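Local coordinates for protein alpha-1,2-mannosidase (Bacteroides thetaiotaomicron, PDB 2WW2) that hydrolyses alpha-mannosidic bonds with inversion of configuration, as a member of the calcium-dependent glycoside hydrolase family 92, at residues E187-V192 against K228-T233. Sequence-based numbering, arbitrary orientation.
Sequences EFSHPV and KLTIRT
Glu187 and Arg232 form an antiparallel hydrogen-bonded pair, Glu187 N to Arg232 O at 2.8 Å and Arg232 N to Glu187 O at 2.9 Å, and Phe188 and Ile231 follow as a non-hydrogen-bonded pair. The pairing then changes character at Ser189. Its N still donates to Thr230 O, but Thr230 N gives its hydrogen to the Ser189 hydroxyl, with OG 2.8 Å from that nitrogen and the bond almost straight (175°). A side-chain oxygen thus replaces the backbone carbonyl as acceptor where strand 182-188 ends. A chi1 of 59°, with OG between the backbone N and the carbonyl carbon, turns the Ser189 hydroxyl to Thr230 N; the same oxygen is also hydrogen-bonded to His190 ND1, whose ring is tied through NE2 to Glu227.

On the face bearing Glu187 and Arg232, both side chains run side by side in the same direction. NH1 of Arg232 reaches OE1 of Glu187 at 2.8 Å in a salt bridge, approaching from 49° out of the carboxylate plane. Thr230 CG2 sits on one face of the guanidinium, 3.7 Å above its plane but displaced toward the rim, and Arg232 NE is hydrogen-bonded to Ala254 O. An alanine at Arg232 would probably leave the Glu187 carboxylate without its cationic mate and the Ala254 carbonyl without this donor.

The other face is apolar and buried. Ile231 CG2 makes an off-centre CH-pi contact with the Phe188 ring, 4.3 Å from its centroid, while Leu229 CD2 meets CD1 of Phe188 at the ring edge. Phe188, Leu229 and Ile231 all pack on Val145 of strand 143-148, and Phe188 and Leu229 also touch Phe221 of strand 216-221. With strand 130-136 flanking strand 229-236, this two-faced antiparallel pairing is consistent with the beta-sandwich of the GH92 N-terminal domain.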
ATOM      1  N   GLU A 187      -2.726   7.642 -56.009  1.00  9.35           N
ATOM      2  CA  GLU A 187      -3.513   7.746 -57.210  1.00  9.50           C
ATOM      3  C   GLU A 187      -4.960   7.551 -56.814  1.00  9.55           C
ATOM      4  O   GLU A 187      -5.234   6.759 -55.918  1.00  8.87           O
ATOM      5  CB  GLU A 187      -3.078   6.651 -58.179  1.00 10.36           C
ATOM      6  CG  GLU A 187      -3.862   6.644 -59.484  1.00 11.52           C
ATOM      7  CD  GLU A 187      -3.584   5.406 -60.307  1.00 14.92           C
ATOM      8  OE1 GLU A 187      -3.712   4.282 -59.782  1.00 17.33           O
ATOM      9  OE2 GLU A 187      -3.229   5.557 -61.479  1.00 16.89           O
ATOM     10  N   PHE A 188      -5.870   8.295 -57.451  1.00  8.75           N
ATOM     11  CA  PHE A 188      -7.298   8.199 -57.163  1.00  8.88           C
ATOM     12  C   PHE A 188      -8.000   7.602 -58.382  1.00  8.90           C
ATOM     13  O   PHE A 188      -7.628   7.880 -59.536  1.00  8.39           O
ATOM     14  CB  PHE A 188      -7.874   9.584 -56.816  1.00  8.77           C
ATOM     15  CG  PHE A 188      -7.241  10.207 -55.586  1.00 10.06           C
ATOM     16  CD1 PHE A 188      -7.834  10.073 -54.341  1.00  9.11           C
ATOM     17  CD2 PHE A 188      -6.033  10.876 -55.671  1.00 10.97           C
ATOM     18  CE1 PHE A 188      -7.246  10.622 -53.200  1.00  9.12           C
ATOM     19  CE2 PHE A 188      -5.435  11.429 -54.533  1.00 11.87           C
ATOM     20  CZ  PHE A 188      -6.045  11.307 -53.301  1.00 11.07           C
ATOM     21  N   SER A 189      -9.023   6.797 -58.134  1.00  9.02           N
ATOM     22  CA  SER A 189      -9.685   6.090 -59.216  1.00  9.09           C
ATOM     23  C   SER A 189     -10.616   6.983 -60.035  1.00  9.67           C
ATOM     24  O   SER A 189     -10.933   6.669 -61.181  1.00  9.35           O
ATOM     25  CB  SER A 189     -10.476   4.904 -58.645  1.00  9.49           C
ATOM     26  OG  SER A 189     -11.444   5.360 -57.709  1.00  9.88           O
ATOM     27  N   HIS A 190     -11.063   8.087 -59.451  1.00  9.73           N
ATOM     28  CA  HIS A 190     -12.091   8.913 -60.082  1.00  9.84           C
ATOM     29  C   HIS A 190     -11.558  10.315 -60.361  1.00 10.13           C
ATOM     30  O   HIS A 190     -10.599  10.751 -59.722  1.00  9.77           O
ATOM     31  CB  HIS A 190     -13.326   8.974 -59.180  1.00  9.44           C
ATOM     32  CG  HIS A 190     -14.182   7.747 -59.250  1.00  9.21           C
ATOM     33  ND1 HIS A 190     -13.844   6.563 -58.627  1.00  8.70           N
ATOM     34  CD2 HIS A 190     -15.369   7.523 -59.867  1.00  9.54           C
ATOM     35  CE1 HIS A 190     -14.778   5.659 -58.869  1.00 10.27           C
ATOM     36  NE2 HIS A 190     -15.718   6.219 -59.615  1.00 10.44           N
ATOM     37  N   PRO A 191     -12.171  11.022 -61.327  1.00 10.80           N
ATOM     38  CA  PRO A 191     -11.738  12.367 -61.697  1.00 10.78           C
ATOM     39  C   PRO A 191     -11.739  13.332 -60.523  1.00 11.00           C
ATOM     40  O   PRO A 191     -12.681  13.343 -59.713  1.00 10.05           O
ATOM     41  CB  PRO A 191     -12.807  12.824 -62.690  1.00 11.03           C
ATOM     42  CG  PRO A 191     -13.355  11.546 -63.271  1.00 11.68           C
ATOM     43  CD  PRO A 191     -13.277  10.531 -62.180  1.00 10.54           C
ATOM     44  N   VAL A 192     -10.695  14.147 -60.467  1.00 10.66           N
ATOM     45  CA  VAL A 192     -10.552  15.181 -59.468  1.00 11.10           C
ATOM     46  C   VAL A 192     -11.226  16.444 -59.995  1.00 11.14           C
ATOM     47  O   VAL A 192     -10.702  17.101 -60.885  1.00 11.26           O
ATOM     48  CB  VAL A 192      -9.063  15.456 -59.196  1.00 11.16           C
ATOM     49  CG1 VAL A 192      -8.892  16.622 -58.219  1.00 11.76           C
ATOM     50  CG2 VAL A 192      -8.376  14.190 -58.667  1.00 11.41           C
ATOM     51  N   LYS A 228     -17.438   3.375 -55.537  1.00 12.14           N
ATOM     52  CA  LYS A 228     -16.534   3.682 -54.432  1.00 12.62           C
ATOM     53  C   LYS A 228     -15.262   4.277 -55.003  1.00 11.74           C
ATOM     54  O   LYS A 228     -14.856   3.925 -56.111  1.00 11.68           O
ATOM     55  CB  LYS A 228     -16.213   2.426 -53.614  1.00 12.67           C
ATOM     56  CG  LYS A 228     -17.457   1.790 -52.949  1.00 16.78           C
ATOM     57  CD  LYS A 228     -17.080   0.556 -52.127  1.00 22.26           C
ATOM     58  CE  LYS A 228     -16.611  -0.586 -53.037  1.00 25.36           C
ATOM     59  NZ  LYS A 228     -16.392  -1.858 -52.268  1.00 29.77           N
ATOM     60  N   LEU A 229     -14.643   5.177 -54.244  1.00 10.51           N
ATOM     61  CA  LEU A 229     -13.353   5.734 -54.620  1.00  9.73           C
ATOM     62  C   LEU A 229     -12.278   4.768 -54.144  1.00  9.87           C
ATOM     63  O   LEU A 229     -12.327   4.298 -52.998  1.00 10.69           O
ATOM     64  CB  LEU A 229     -13.144   7.081 -53.910  1.00  9.18           C
ATOM     65  CG  LEU A 229     -11.825   7.813 -54.178  1.00  9.44           C
ATOM     66  CD1 LEU A 229     -11.808   8.385 -55.607  1.00  9.83           C
ATOM     67  CD2 LEU A 229     -11.622   8.916 -53.149  1.00  8.13           C
ATOM     68  N   THR A 230     -11.311   4.470 -55.006  1.00  9.44           N
ATOM     69  CA  THR A 230     -10.121   3.755 -54.576  1.00  8.25           C
ATOM     70  C   THR A 230      -8.954   4.733 -54.502  1.00  8.11           C
ATOM     71  O   THR A 230      -8.809   5.598 -55.366  1.00  8.00           O
ATOM     72  CB  THR A 230      -9.766   2.621 -55.552  1.00  8.33           C
ATOM     73  OG1 THR A 230     -10.812   1.647 -55.537  1.00  6.68           O
ATOM     74  CG2 THR A 230      -8.471   1.948 -55.135  1.00  8.23           C
ATOM     75  N   ILE A 231      -8.146   4.624 -53.449  1.00  7.65           N
ATOM     76  CA  ILE A 231      -6.932   5.432 -53.328  1.00  7.44           C
ATOM     77  C   ILE A 231      -5.792   4.451 -53.187  1.00  7.62           C
ATOM     78  O   ILE A 231      -5.832   3.583 -52.318  1.00  7.67           O
ATOM     79  CB  ILE A 231      -6.928   6.306 -52.059  1.00  7.32           C
ATOM     80  CG1 ILE A 231      -8.244   7.080 -51.919  1.00  7.74           C
ATOM     81  CG2 ILE A 231      -5.726   7.306 -52.087  1.00  7.06           C
ATOM     82  CD1 ILE A 231      -8.335   7.933 -50.635  1.00  5.30           C
ATOM     83  N   ARG A 232      -4.777   4.586 -54.035  1.00  7.80           N
ATOM     84  CA  ARG A 232      -3.615   3.701 -53.991  1.00  8.38           C
ATOM     85  C   ARG A 232      -2.443   4.554 -53.615  1.00  8.66           C
ATOM     86  O   ARG A 232      -2.292   5.639 -54.165  1.00  8.78           O
ATOM     87  CB  ARG A 232      -3.337   3.078 -55.367  1.00  8.51           C
ATOM     88  CG  ARG A 232      -4.501   2.262 -55.895  1.00  9.07           C
ATOM     89  CD  ARG A 232      -4.259   1.746 -57.344  1.00  9.80           C
ATOM     90  NE  ARG A 232      -5.503   1.144 -57.798  1.00  9.44           N
ATOM     91  CZ  ARG A 232      -6.353   1.741 -58.624  1.00 11.76           C
ATOM     92  NH1 ARG A 232      -6.056   2.926 -59.142  1.00 10.10           N
ATOM     93  NH2 ARG A 232      -7.495   1.142 -58.940  1.00 11.67           N
ATOM     94  N   THR A 233      -1.605   4.072 -52.700  1.00  8.14           N
ATOM     95  CA  THR A 233      -0.483   4.886 -52.235  1.00  8.26           C
ATOM     96  C   THR A 233       0.751   4.035 -51.882  1.00  8.36           C
ATOM     97  O   THR A 233       0.631   2.867 -51.505  1.00  7.93           O
ATOM     98  CB  THR A 233      -0.931   5.792 -51.050  1.00  8.84           C
ATOM     99  OG1 THR A 233       0.100   6.722 -50.713  1.00  9.20           O
ATOM    100  CG2 THR A 233      -1.289   4.972 -49.809  1.00  8.17           C
TER